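Local coordinates for protein methylenetetrahydrofolate--tRNA-(uracil-5-)-methyltransferase TrmFO (Thermus thermophilus, PDB 3G5S) that probably catalyses the folate- and FAD-dependent methylation of uridine 54 in tRNA to 5-methyluridine, with methylenetetrahydrofolate as the source of the one-carbon unit, at residues A[18-23]-A[355-360]; A[198-203]-A[232-237]; A[205-210]-A[283-288]; A[350-355]-A[367-372]. All coordinates share one frame; numbering follows the deposited sequence.

Interaction 1 (A[18-23]-A[355-360])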
loop_
_atom_site.group_PDB
_atom_site.type_symbol
_atom_site.label_atom_id
_atom_site.label_comp_id
_atom_site.label_asym_id
_atom_site.label_seq_id
_atom_site.Cartn_x
_atom_site.Cartn_y
_atom_site.Cartn_z
ATOM N N TRP A 18 16.560 -9.493 -7.951
ATOM C CA TRP A 18 16.610 -10.947 -7.962
ATOM C C TRP A 18 15.810 -11.517 -9.130
ATOM O O TRP A 18 16.210 -12.506 -9.753
ATOM C CB TRP A 18 16.079 -11.489 -6.639
ATOM C CG TRP A 18 16.334 -12.943 -6.437
ATOM C CD1 TRP A 18 15.401 -13.929 -6.305
ATOM C CD2 TRP A 18 17.612 -13.578 -6.312
ATOM N NE1 TRP A 18 16.021 -15.143 -6.116
ATOM C CE2 TRP A 18 17.379 -14.953 -6.116
ATOM C CE3 TRP A 18 18.933 -13.115 -6.360
ATOM C CZ2 TRP A 18 18.419 -15.870 -5.964
ATOM C CZ3 TRP A 18 19.963 -14.026 -6.204
ATOM C CH2 TRP A 18 19.701 -15.387 -6.010
ATOM N N THR A 19 14.670 -10.905 -9.421
ATOM C CA THR A 19 13.822 -11.386 -10.501
ATOM C C THR A 19 14.532 -11.260 -11.850
ATOM O O THR A 19 14.540 -12.191 -12.662
ATOM C CB THR A 19 12.484 -10.621 -10.525
ATOM O OG1 THR A 19 11.899 -10.623 -9.217
ATOM C CG2 THR A 19 11.514 -11.266 -11.495
ATOM N N LEU A 20 15.135 -10.101 -12.079
ATOM C CA LEU A 20 15.921 -9.882 -13.279
ATOM C C LEU A 20 17.045 -10.916 -13.394
ATOM O O LEU A 20 17.229 -11.538 -14.445
ATOM C CB LEU A 20 16.482 -8.466 -13.251
ATOM C CG LEU A 20 15.477 -7.374 -13.624
ATOM C CD1 LEU A 20 15.723 -6.092 -12.839
ATOM C CD2 LEU A 20 15.533 -7.102 -15.112
ATOM N N LEU A 21 17.790 -11.100 -12.311
ATOM C CA LEU A 21 18.923 -12.016 -12.314
ATOM C C LEU A 21 18.487 -13.450 -12.609
ATOM O O LEU A 21 19.150 -14.165 -13.364
ATOM C CB LEU A 21 19.679 -11.935 -10.987
ATOM C CG LEU A 21 20.308 -10.572 -10.679
ATOM C CD1 LEU A 21 20.763 -10.496 -9.229
ATOM C CD2 LEU A 21 21.468 -10.280 -11.629
ATOM N N ARG A 22 17.367 -13.864 -12.013
ATOM C CA ARG A 22 16.824 -15.212 -12.212
ATOM C C ARG A 22 16.486 -15.471 -13.669
ATOM O O ARG A 22 16.558 -16.610 -14.138
ATOM C CB ARG A 22 15.552 -15.433 -11.370
ATOM C CG ARG A 22 15.757 -15.388 -9.870
ATOM C CD ARG A 22 14.615 -16.045 -9.132
ATOM N NE ARG A 22 13.450 -15.199 -8.864
ATOM C CZ ARG A 22 12.197 -15.659 -8.884
ATOM N NH1 ARG A 22 11.970 -16.915 -9.224
ATOM N NH2 ARG A 22 11.174 -14.868 -8.607
ATOM N N LEU A 23 16.080 -14.415 -14.366
ATOM C CA LEU A 23 15.737 -14.504 -15.778
ATOM C C LEU A 23 16.940 -14.248 -16.690
ATOM O O LEU A 23 16.796 -14.139 -17.907
ATOM C CB LEU A 23 14.574 -13.560 -16.104
ATOM C CG LEU A 23 13.243 -14.001 -15.475
ATOM C CD1 LEU A 23 12.225 -12.881 -15.561
ATOM C CD2 LEU A 23 12.713 -15.270 -16.124
ATOM N N LEU A 355 10.115 -8.452 -13.109
ATOM C CA LEU A 355 9.647 -9.371 -14.132
ATOM C C LEU A 355 9.379 -8.627 -15.437
ATOM O O LEU A 355 9.802 -9.060 -16.511
ATOM C CB LEU A 355 8.382 -10.086 -13.650
ATOM C CG LEU A 355 7.681 -10.995 -14.663
ATOM C CD1 LEU A 355 8.599 -12.095 -15.202
ATOM C CD2 LEU A 355 6.450 -11.598 -14.010
ATOM N N ASN A 356 8.668 -7.511 -15.346
ATOM C CA ASN A 356 8.337 -6.768 -16.548
ATOM C C ASN A 356 9.532 -6.071 -17.183
ATOM O O ASN A 356 9.635 -6.012 -18.405
ATOM C CB ASN A 356 7.158 -5.834 -16.310
ATOM C CG ASN A 356 5.848 -6.597 -16.279
ATOM O OD1 ASN A 356 5.707 -7.606 -16.975
ATOM N ND2 ASN A 356 4.897 -6.137 -15.475
ATOM N N ALA A 357 10.449 -5.581 -16.357
ATOM C CA ALA A 357 11.697 -5.016 -16.863
ATOM C C ALA A 357 12.532 -6.088 -17.573
ATOM O O ALA A 357 13.120 -5.831 -18.625
ATOM C CB ALA A 357 12.480 -4.389 -15.728
ATOM N N ALA A 358 12.576 -7.289 -16.996
ATOM C CA ALA A 358 13.304 -8.396 -17.602
ATOM C C ALA A 358 12.677 -8.741 -18.943
ATOM O O ALA A 358 13.369 -8.944 -19.948
ATOM C CB ALA A 358 13.287 -9.604 -16.683
ATOM N N ARG A 359 11.352 -8.828 -18.956
ATOM C CA ARG A 359 10.649 -9.111 -20.201
ATOM C C ARG A 359 10.913 -8.046 -21.262
ATOM O O ARG A 359 11.151 -8.353 -22.430
ATOM C CB ARG A 359 9.153 -9.325 -19.942
ATOM C CG ARG A 359 8.887 -10.631 -19.180
ATOM C CD ARG A 359 7.410 -10.803 -18.801
ATOM N NE ARG A 359 6.535 -10.805 -19.969
ATOM C CZ ARG A 359 6.305 -11.867 -20.736
ATOM N NH1 ARG A 359 5.512 -11.754 -21.789
ATOM N NH2 ARG A 359 6.861 -13.040 -20.455
ATOM N N LYS A 360 10.922 -6.782 -20.845
ATOM C CA LYS A 360 11.249 -5.674 -21.757
ATOM C C LYS A 360 12.639 -5.841 -22.378
ATOM O O LYS A 360 12.847 -5.615 -23.587
ATOM C CB LYS A 360 11.216 -4.353 -20.983
ATOM C CG LYS A 360 11.202 -3.114 -21.868
ATOM C CD LYS A 360 9.930 -3.080 -22.700
ATOM C CE LYS A 360 9.390 -1.661 -22.850
ATOM N NZ LYS A 360 9.980 -0.874 -23.960
#

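Interaction 2 (A[198-203]-A[232-237])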
loop_
_atom_site.group_PDB
_atom_site.type_symbol
_atom_site.label_atom_id
_atom_site.label_comp_id
_atom_site.label_asym_id
_atom_site.label_seq_id
_atom_site.Cartn_x
_atom_site.Cartn_y
_atom_site.Cartn_z
ATOM N N ARG A 198 -20.800 12.291 21.812
ATOM C CA ARG A 198 -20.176 11.023 22.215
ATOM C C ARG A 198 -18.914 10.761 21.392
ATOM O O ARG A 198 -17.871 10.395 21.931
ATOM C CB ARG A 198 -21.160 9.845 22.067
ATOM C CG ARG A 198 -20.578 8.454 22.422
ATOM C CD ARG A 198 -21.460 7.289 21.927
ATOM N NE ARG A 198 -20.895 5.974 22.259
ATOM C CZ ARG A 198 -21.118 4.861 21.563
ATOM N NH1 ARG A 198 -21.891 4.890 20.486
ATOM N NH2 ARG A 198 -20.555 3.718 21.933
ATOM N N PHE A 199 -19.024 10.957 20.082
ATOM C CA PHE A 199 -17.932 10.706 19.155
ATOM C C PHE A 199 -16.759 11.656 19.421
ATOM O O PHE A 199 -15.602 11.237 19.517
ATOM C CB PHE A 199 -18.451 10.863 17.727
ATOM C CG PHE A 199 -17.458 10.491 16.669
ATOM C CD1 PHE A 199 -17.125 9.169 16.437
ATOM C CD2 PHE A 199 -16.882 11.465 15.881
ATOM C CE1 PHE A 199 -16.221 8.829 15.450
ATOM C CE2 PHE A 199 -15.978 11.128 14.893
ATOM C CZ PHE A 199 -15.650 9.806 14.676
ATOM N N HIS A 200 -17.069 12.940 19.557
ATOM C CA HIS A 200 -16.050 13.940 19.832
ATOM C C HIS A 200 -15.324 13.644 21.144
ATOM O O HIS A 200 -14.101 13.721 21.210
ATOM C CB HIS A 200 -16.662 15.341 19.860
ATOM C CG HIS A 200 -15.697 16.409 20.262
ATOM N ND1 HIS A 200 -15.714 17.001 21.506
ATOM C CD2 HIS A 200 -14.671 16.980 19.586
ATOM C CE1 HIS A 200 -14.743 17.895 21.576
ATOM N NE2 HIS A 200 -14.095 17.901 20.426
ATOM N N GLN A 201 -16.076 13.298 22.186
ATOM C CA GLN A 201 -15.465 12.944 23.462
ATOM C C GLN A 201 -14.548 11.729 23.332
ATOM O O GLN A 201 -13.459 11.694 23.904
ATOM C CB GLN A 201 -16.544 12.677 24.517
ATOM C CG GLN A 201 -17.196 13.927 25.072
ATOM C CD GLN A 201 -16.197 14.837 25.762
ATOM O OE1 GLN A 201 -15.366 14.382 26.548
ATOM N NE2 GLN A 201 -16.270 16.128 25.465
ATOM N N ALA A 202 -14.986 10.727 22.580
ATOM C CA ALA A 202 -14.175 9.532 22.388
ATOM C C ALA A 202 -12.866 9.854 21.664
ATOM O O ALA A 202 -11.826 9.264 21.954
ATOM C CB ALA A 202 -14.959 8.479 21.634
ATOM N N LEU A 203 -12.916 10.791 20.720
ATOM C CA LEU A 203 -11.715 11.204 19.998
ATOM C C LEU A 203 -10.694 11.854 20.923
ATOM O O LEU A 203 -9.488 11.687 20.744
ATOM C CB LEU A 203 -12.069 12.175 18.873
ATOM C CG LEU A 203 -12.562 11.558 17.567
ATOM C CD1 LEU A 203 -13.061 12.652 16.637
ATOM C CD2 LEU A 203 -11.455 10.743 16.899
ATOM N N ARG A 232 -8.722 20.571 19.476
ATOM C CA ARG A 232 -8.657 22.009 19.271
ATOM C C ARG A 232 -10.024 22.681 19.464
ATOM O O ARG A 232 -10.131 23.904 19.422
ATOM C CB ARG A 232 -7.972 22.315 17.927
ATOM C CG ARG A 232 -6.511 21.816 17.951
ATOM C CD ARG A 232 -5.694 22.014 16.675
ATOM N NE ARG A 232 -4.382 21.378 16.820
ATOM C CZ ARG A 232 -3.389 21.459 15.938
ATOM N NH1 ARG A 232 -3.533 22.159 14.820
ATOM N NH2 ARG A 232 -2.242 20.836 16.179
ATOM N N GLY A 233 -11.055 21.877 19.729
ATOM C CA GLY A 233 -12.347 22.409 20.127
ATOM C C GLY A 233 -13.563 21.680 19.586
ATOM O O GLY A 233 -13.515 21.079 18.517
ATOM N N TYR A 234 -14.659 21.752 20.336
ATOM C CA TYR A 234 -15.938 21.155 19.959
ATOM C C TYR A 234 -16.392 21.561 18.553
ATOM O O TYR A 234 -16.956 20.752 17.822
ATOM C CB TYR A 234 -17.000 21.549 20.993
ATOM C CG TYR A 234 -18.378 20.957 20.788
ATOM C CD1 TYR A 234 -19.363 21.654 20.098
ATOM C CD2 TYR A 234 -18.705 19.713 21.312
ATOM C CE1 TYR A 234 -20.632 21.120 19.925
ATOM C CE2 TYR A 234 -19.970 19.172 21.145
ATOM C CZ TYR A 234 -20.927 19.880 20.450
ATOM O OH TYR A 234 -22.188 19.344 20.287
ATOM N N GLN A 235 -16.152 22.811 18.172
ATOM C CA GLN A 235 -16.641 23.303 16.885
ATOM C C GLN A 235 -15.861 22.794 15.684
ATOM O O GLN A 235 -16.372 22.785 14.569
ATOM C CB GLN A 235 -16.603 24.829 16.852
ATOM C CG GLN A 235 -17.552 25.509 17.805
ATOM C CD GLN A 235 -17.580 27.004 17.571
ATOM O OE1 GLN A 235 -16.642 27.720 17.923
ATOM N NE2 GLN A 235 -18.646 27.481 16.947
ATOM N N THR A 236 -14.618 22.393 15.917
ATOM C CA THR A 236 -13.666 22.185 14.835
ATOM C C THR A 236 -14.135 21.155 13.807
ATOM O O THR A 236 -14.140 21.425 12.606
ATOM C CB THR A 236 -12.295 21.789 15.401
ATOM O OG1 THR A 236 -12.008 22.576 16.564
ATOM C CG2 THR A 236 -11.212 21.973 14.362
ATOM N N LEU A 237 -14.531 19.974 14.263
ATOM C CA LEU A 237 -14.976 18.951 13.321
ATOM C C LEU A 237 -16.240 19.373 12.563
ATOM O O LEU A 237 -16.446 18.982 11.412
ATOM C CB LEU A 237 -15.184 17.605 14.024
ATOM C CG LEU A 237 -13.902 16.932 14.511
ATOM C CD1 LEU A 237 -14.218 15.800 15.475
ATOM C CD2 LEU A 237 -13.080 16.425 13.335
#

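Interaction 3 (A[205-210]-A[283-288])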
loop_
_atom_site.group_PDB
_atom_site.type_symbol
_atom_site.label_atom_id
_atom_site.label_comp_id
_atom_site.label_asym_id
_atom_site.label_seq_id
_atom_site.Cartn_x
_atom_site.Cartn_y
_atom_site.Cartn_z
ATOM N N GLU A 205 -9.863 11.187 23.891
ATOM C CA GLU A 205 -9.143 10.267 24.764
ATOM C C GLU A 205 -8.491 9.082 24.052
ATOM O O GLU A 205 -7.690 8.360 24.646
ATOM C CB GLU A 205 -10.081 9.746 25.853
ATOM C CG GLU A 205 -10.629 10.825 26.771
ATOM C CD GLU A 205 -11.622 10.279 27.780
ATOM O OE1 GLU A 205 -12.116 9.149 27.579
ATOM O OE2 GLU A 205 -11.911 10.981 28.772
ATOM N N ALA A 206 -8.839 8.878 22.788
ATOM C CA ALA A 206 -8.366 7.712 22.048
ATOM C C ALA A 206 -6.841 7.636 21.972
ATOM O O ALA A 206 -6.167 8.654 21.820
ATOM C CB ALA A 206 -8.966 7.701 20.659
ATOM N N GLN A 207 -6.304 6.422 22.067
ATOM C CA GLN A 207 -4.860 6.219 21.993
ATOM C C GLN A 207 -4.334 6.433 20.576
ATOM O O GLN A 207 -4.906 5.942 19.601
ATOM C CB GLN A 207 -4.481 4.822 22.496
ATOM C CG GLN A 207 -4.670 4.629 23.992
ATOM C CD GLN A 207 -3.928 3.416 24.520
ATOM O OE1 GLN A 207 -3.595 2.499 23.770
ATOM N NE2 GLN A 207 -3.661 3.408 25.822
ATOM N N ARG A 208 -3.236 7.173 20.467
ATOM C CA ARG A 208 -2.661 7.480 19.163
ATOM C C ARG A 208 -1.181 7.133 19.096
ATOM O O ARG A 208 -0.494 7.089 20.118
ATOM C CB ARG A 208 -2.869 8.957 18.830
ATOM C CG ARG A 208 -2.219 9.908 19.817
ATOM C CD ARG A 208 -3.072 11.147 20.013
ATOM N NE ARG A 208 -4.388 10.803 20.546
ATOM C CZ ARG A 208 -5.428 11.633 20.566
ATOM N NH1 ARG A 208 -5.306 12.859 20.080
ATOM N NH2 ARG A 208 -6.590 11.233 21.066
ATOM N N HIS A 209 -0.694 6.883 17.884
ATOM C CA HIS A 209 0.723 6.616 17.676
ATOM C C HIS A 209 1.531 7.892 17.839
ATOM O O HIS A 209 1.022 8.995 17.641
ATOM C CB HIS A 209 0.971 6.030 16.284
ATOM C CG HIS A 209 0.383 4.669 16.087
ATOM N ND1 HIS A 209 0.891 3.543 16.699
ATOM C CD2 HIS A 209 -0.663 4.250 15.337
ATOM C CE1 HIS A 209 0.177 2.490 16.340
ATOM N NE2 HIS A 209 -0.771 2.893 15.513
ATOM N N THR A 210 2.799 7.731 18.199
ATOM C CA THR A 210 3.708 8.858 18.329
ATOM C C THR A 210 4.599 8.946 17.094
ATOM O O THR A 210 5.171 7.945 16.665
ATOM C CB THR A 210 4.577 8.730 19.595
ATOM O OG1 THR A 210 5.534 9.796 19.635
ATOM C CG2 THR A 210 5.306 7.394 19.612
ATOM N N TRP A 283 -4.780 1.416 15.622
ATOM C CA TRP A 283 -5.807 0.791 14.805
ATOM C C TRP A 283 -7.022 0.283 15.609
ATOM O O TRP A 283 -8.154 0.495 15.191
ATOM C CB TRP A 283 -5.173 -0.258 13.886
ATOM C CG TRP A 283 -4.228 0.387 12.882
ATOM C CD1 TRP A 283 -3.851 1.703 12.838
ATOM C CD2 TRP A 283 -3.535 -0.259 11.810
ATOM N NE1 TRP A 283 -2.984 1.917 11.795
ATOM C CE2 TRP A 283 -2.772 0.731 11.150
ATOM C CE3 TRP A 283 -3.491 -1.572 11.339
ATOM C CZ2 TRP A 283 -1.980 0.443 10.040
ATOM C CZ3 TRP A 283 -2.700 -1.851 10.237
ATOM C CH2 TRP A 283 -1.955 -0.849 9.604
ATOM N N PRO A 284 -6.800 -0.354 16.775
ATOM C CA PRO A 284 -7.985 -0.770 17.541
ATOM C C PRO A 284 -8.845 0.417 17.973
ATOM O O PRO A 284 -10.066 0.290 18.082
ATOM C CB PRO A 284 -7.382 -1.468 18.764
ATOM C CG PRO A 284 -6.049 -1.971 18.280
ATOM C CD PRO A 284 -5.556 -0.897 17.347
ATOM N N GLU A 285 -8.218 1.563 18.212
ATOM C CA GLU A 285 -8.974 2.765 18.552
ATOM C C GLU A 285 -9.774 3.274 17.359
ATOM O O GLU A 285 -10.914 3.705 17.510
ATOM C CB GLU A 285 -8.056 3.864 19.081
ATOM C CG GLU A 285 -7.374 3.507 20.391
ATOM C CD GLU A 285 -8.338 3.454 21.571
ATOM O OE1 GLU A 285 -9.206 2.553 21.624
ATOM O OE2 GLU A 285 -8.219 4.322 22.454
ATOM N N GLN A 286 -9.182 3.226 16.171
ATOM C CA GLN A 286 -9.910 3.602 14.970
ATOM C C GLN A 286 -11.153 2.741 14.807
ATOM O O GLN A 286 -12.226 3.248 14.501
ATOM C CB GLN A 286 -9.028 3.459 13.735
ATOM C CG GLN A 286 -7.894 4.463 13.653
ATOM C CD GLN A 286 -7.149 4.386 12.333
ATOM O OE1 GLN A 286 -7.757 4.236 11.275
ATOM N NE2 GLN A 286 -5.829 4.495 12.393
ATOM N N LYS A 287 -11.010 1.436 14.993
ATOM C CA LYS A 287 -12.161 0.555 14.856
ATOM C C LYS A 287 -13.270 0.913 15.848
ATOM O O LYS A 287 -14.442 1.003 15.484
ATOM C CB LYS A 287 -11.747 -0.907 15.018
ATOM C CG LYS A 287 -12.898 -1.879 14.870
ATOM C CD LYS A 287 -12.419 -3.313 14.978
ATOM C CE LYS A 287 -13.569 -4.290 14.814
ATOM N NZ LYS A 287 -13.098 -5.699 14.894
ATOM N N ARG A 288 -12.896 1.124 17.102
ATOM C CA ARG A 288 -13.873 1.468 18.131
ATOM C C ARG A 288 -14.612 2.759 17.785
ATOM O O ARG A 288 -15.834 2.857 17.927
ATOM C CB ARG A 288 -13.180 1.593 19.487
ATOM C CG ARG A 288 -14.131 1.825 20.637
ATOM C CD ARG A 288 -13.419 1.663 21.968
ATOM N NE ARG A 288 -12.299 2.587 22.107
ATOM C CZ ARG A 288 -12.401 3.823 22.582
ATOM N NH1 ARG A 288 -13.580 4.295 22.970
ATOM N NH2 ARG A 288 -11.320 4.588 22.669
HETATM O O HOH W 1 -2.103 0.364 15.800
#

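Interaction 4 (A[350-355]-A[367-372])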
loop_
_atom_site.group_PDB
_atom_site.type_symbol
_atom_site.label_atom_id
_atom_site.label_comp_id
_atom_site.label_asym_id
_atom_site.label_seq_id
_atom_site.Cartn_x
_atom_site.Cartn_y
_atom_site.Cartn_z
ATOM N N GLY A 350 8.145 -5.267 -6.253
ATOM C CA GLY A 350 9.486 -5.417 -6.810
ATOM C C GLY A 350 9.592 -6.617 -7.740
ATOM O O GLY A 350 10.163 -6.530 -8.831
ATOM N N PHE A 351 9.027 -7.744 -7.314
ATOM C CA PHE A 351 8.974 -8.916 -8.172
ATOM C C PHE A 351 8.328 -8.587 -9.521
ATOM O O PHE A 351 8.868 -8.922 -10.576
ATOM C CB PHE A 351 8.213 -10.052 -7.471
ATOM C CG PHE A 351 7.721 -11.114 -8.413
ATOM C CD1 PHE A 351 8.595 -12.040 -8.966
ATOM C CD2 PHE A 351 6.388 -11.173 -8.764
ATOM C CE1 PHE A 351 8.153 -13.003 -9.856
ATOM C CE2 PHE A 351 5.932 -12.145 -9.652
ATOM C CZ PHE A 351 6.819 -13.058 -10.193
ATOM N N LEU A 352 7.168 -7.941 -9.500
ATOM C CA LEU A 352 6.450 -7.687 -10.744
ATOM C C LEU A 352 7.188 -6.691 -11.638
ATOM O O LEU A 352 7.287 -6.880 -12.852
ATOM C CB LEU A 352 5.014 -7.237 -10.486
ATOM C CG LEU A 352 4.176 -7.037 -11.753
ATOM C CD1 LEU A 352 4.062 -8.303 -12.595
ATOM C CD2 LEU A 352 2.805 -6.505 -11.414
ATOM N N ALA A 353 7.710 -5.629 -11.037
ATOM C CA ALA A 353 8.461 -4.638 -11.802
ATOM C C ALA A 353 9.703 -5.266 -12.419
ATOM O O ALA A 353 10.014 -5.018 -13.583
ATOM C CB ALA A 353 8.828 -3.452 -10.928
ATOM N N GLY A 354 10.411 -6.079 -11.644
ATOM C CA GLY A 354 11.579 -6.775 -12.152
ATOM C C GLY A 354 11.228 -7.743 -13.269
ATOM O O GLY A 354 11.953 -7.857 -14.257
ATOM N N LEU A 355 10.115 -8.452 -13.109
ATOM C CA LEU A 355 9.647 -9.371 -14.132
ATOM C C LEU A 355 9.379 -8.627 -15.437
ATOM O O LEU A 355 9.802 -9.060 -16.511
ATOM C CB LEU A 355 8.382 -10.086 -13.650
ATOM C CG LEU A 355 7.681 -10.995 -14.663
ATOM C CD1 LEU A 355 8.599 -12.095 -15.202
ATOM C CD2 LEU A 355 6.450 -11.598 -14.010
ATOM N N VAL A 367 3.307 -8.230 -18.228
ATOM C CA VAL A 367 2.236 -9.060 -17.698
ATOM C C VAL A 367 1.791 -8.519 -16.339
ATOM O O VAL A 367 2.453 -7.673 -15.744
ATOM C CB VAL A 367 2.697 -10.522 -17.553
ATOM C CG1 VAL A 367 2.934 -11.154 -18.921
ATOM C CG2 VAL A 367 3.952 -10.605 -16.696
ATOM N N ALA A 368 0.656 -9.009 -15.850
ATOM C CA ALA A 368 0.192 -8.672 -14.510
ATOM C C ALA A 368 -0.688 -9.803 -14.018
ATOM O O ALA A 368 -1.475 -10.349 -14.782
ATOM C CB ALA A 368 -0.578 -7.368 -14.502
ATOM N N PRO A 369 -0.563 -10.162 -12.735
ATOM C CA PRO A 369 -1.338 -11.290 -12.215
ATOM C C PRO A 369 -2.817 -10.950 -12.129
ATOM O O PRO A 369 -3.199 -9.789 -12.156
ATOM C CB PRO A 369 -0.760 -11.524 -10.817
ATOM C CG PRO A 369 0.175 -10.421 -10.538
ATOM C CD PRO A 369 0.310 -9.538 -11.728
ATOM N N PRO A 370 -3.657 -11.975 -12.008
ATOM C CA PRO A 370 -5.109 -11.785 -12.094
ATOM C C PRO A 370 -5.713 -11.142 -10.846
ATOM O O PRO A 370 -5.112 -11.175 -9.771
ATOM C CB PRO A 370 -5.635 -13.210 -12.252
ATOM C CG PRO A 370 -4.590 -14.069 -11.646
ATOM C CD PRO A 370 -3.280 -13.393 -11.890
ATOM N N GLU A 371 -6.910 -10.584 -11.003
ATOM C CA GLU A 371 -7.618 -9.873 -9.938
ATOM C C GLU A 371 -7.872 -10.720 -8.688
ATOM O O GLU A 371 -7.996 -10.179 -7.588
ATOM C CB GLU A 371 -8.955 -9.324 -10.471
ATOM C CG GLU A 371 -9.891 -10.405 -11.017
ATOM C CD GLU A 371 -11.280 -9.887 -11.367
ATOM O OE1 GLU A 371 -11.524 -8.674 -11.208
ATOM O OE2 GLU A 371 -12.127 -10.700 -11.797
ATOM N N GLU A 372 -7.968 -12.039 -8.857
ATOM C CA GLU A 372 -8.222 -12.937 -7.729
ATOM C C GLU A 372 -7.006 -13.112 -6.837
ATOM O O GLU A 372 -7.146 -13.503 -5.679
ATOM C CB GLU A 372 -8.680 -14.317 -8.205
ATOM C CG GLU A 372 -10.040 -14.333 -8.859
ATOM C CD GLU A 372 -10.046 -13.721 -10.246
ATOM O OE1 GLU A 372 -8.961 -13.599 -10.863
ATOM O OE2 GLU A 372 -11.154 -13.376 -10.722
#

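Interaction 1 (A[18-23]-A[355-360])
Leu20, near the end of helix 11-22, and Leu23, just past it, close over Ala358 of helix 343-361, meeting its methyl group with one branch each. CD1 of Leu23 lies 3.6 Å from Ala358 CB, and CD2 of Leu20 approaches the same CB to 3.7 Å. The Leu20 methyl also rests on the backbone of the facing helix, 3.5 Å from Ala358 N. Next to Leu20, and one turn before Leu23, Thr19 turns its methyl to the helix, CG2 standing 3.5 Å from Leu355 N. CG2 is anti to the backbone N (OG1 chi1 -51°), which leaves OG1 beside that N, where it bonds to Glu15 O within its own helix. Leu23 CD1 further touches Leu355 CD1 at 3.7 Å, the two side chains crossing obliquely. Farther out, Leu20 packs on Val27 of the parallel sheet, and Ala357 on Tyr332 of strand 331-333. The segment axes come within 8.5 Å and cross at -38°. The glycine-rich turn of the Rossmann-type FAD-binding fold, Gly8 to Gly13, predicted to bind the cofactor, runs into the start of helix 11-22. No hydrogen bond links the two segments; their mutual hold is apolar, the small Ala358 allowing both leucines to come close.

Interaction 2 (A[198-203]-A[232-237])
The imidazole of His200 meets Tyr234 in two ways, by ring and by backbone. In the first, an edge-to-face pair, the edge of Tyr234 is directed at the His200 face, with centroids 5.7 Å apart and planes at 79°. The second is a CH-pi contact: Tyr234 CA sits over a face of the imidazole, 4.1 Å from its centroid. In His200, CG anti to the backbone N (chi1 175°) carries the imidazole toward the turn at Tyr234. Its NE2 is hydrogen-bonded to Ala230 O. Helix 193-205 is thus joined to the turn between helices 226-231 and 236-239, where Gly233, with positive phi, is the first residue to leave helical geometry. An alanine at His200 would probably leave Ala230 O without this partner and the Tyr234 edge without the imidazole face it meets. Apolar contact continues beside the ring, Leu203 and Leu237 reaching tip to tip, their CD1 atoms 3.5 Å apart. Within the turn, Thr236 OG1 donates to Gly233 O at 2.9 Å, from above the carbonyl plane.

Interaction 3 (A[205-210]-A[283-288])
The chain leaving helix 193-205 runs past the first turn of helix 283-290, and Glu285 reaches Gln207 in the departing loop. Gln207 N donates to Glu285 OE2 at 2.9 Å, nearly straight at 172°, and meets OE2 on its anti lone pair. A bend at Glu285 chi2 (-70°) turns CD toward Gln207 N, and CG lies 3.5 Å from the same N. The carboxylate also forms a salt bridge with Arg288 one turn on, whose NE donates to Glu285 OE1 at 3.1 Å; further bonds from NH2 are weak. An alanine at Glu285 would probably leave Gln207 N without its acceptor and Arg288 without its salt-bridge mate. The other end of the Gln207 N peptide group, Ala206 O, is gripped side-on by two nitrogens of Arg208, NH2 at 2.7 Å and NE at 3.1 Å, and this NH2 also reaches Leu203 O. The edge of His209 is directed at the face of the Trp283 five-membered ring in an offset edge-to-face pair, with planes at 88°. A water 2.9 Å from His209 NE2 accepts from Trp283 N, bridging the segments. One carboxylate thus serves a loop amide and a guanidinium, whose charge would be expected to favour the ionised form of Glu285.

Interaction 4 (A[350-355]-A[367-372])
Leu352 and Pro369 make an apolar contact tip to tip, the proline CD lying 3.9 Å from Leu352 CD2 and 4.0 Å from CD1. Both leucine methyls therefore meet the same ring carbon. A second apolar pair lies one turn on, where Leu355 CD2 touches Val367 CG2 at 3.8 Å and the two side chains cross at about a right angle. That valine methyl sits between its own backbone N and carbonyl carbon, while CG1 lies anti to the carbonyl carbon (chi1 -68°). Contacts with the backbone join the two pairs: Leu352 CD1 lies 3.6 Å from Val367 O and 4.3 Å from Ala368 CA. The polar ties lie beside this apolar strip, with Asn356 OD1 of helix 343-361 accepting from Val367 N and Arg380 NE of helix 374-384 binding Pro369 O. Leu352 also packs on Val379 and Pro369 on Leu375, both of helix 374-384, whereas Leu355 and Val367 share Trp427 of helix 409-429. The arrangement is that of an extended, proline-containing connection folded back along the helix it has just left, joining helix 343-361 of the FAD-binding region to the C-terminal helices.

Overall arrangement
The four contacts form two clusters on opposite sides of the chain's centre. Interactions 1 and 4 lie 11 Å apart between centres, share Leu355 and both use helix 343-361, which meets helix 11-22 and the 367-372 connection. Interactions 2 and 3, with centres 15 Å apart, are linked through helix 193-205 and the loop leaving it. The centres of interactions 1 and 2 are 52 Å apart. Along the chain, 18-23 comes first, the segments of interactions 2 and 3 alternate next, and 350-355, 355-360 and 367-372 follow, so interactions 1 and 4 also alternate. Interaction 1 thus brings the early Rossmann-type helix to helix 343-361 across 331 intervening residues, which include interactions 2 and 3.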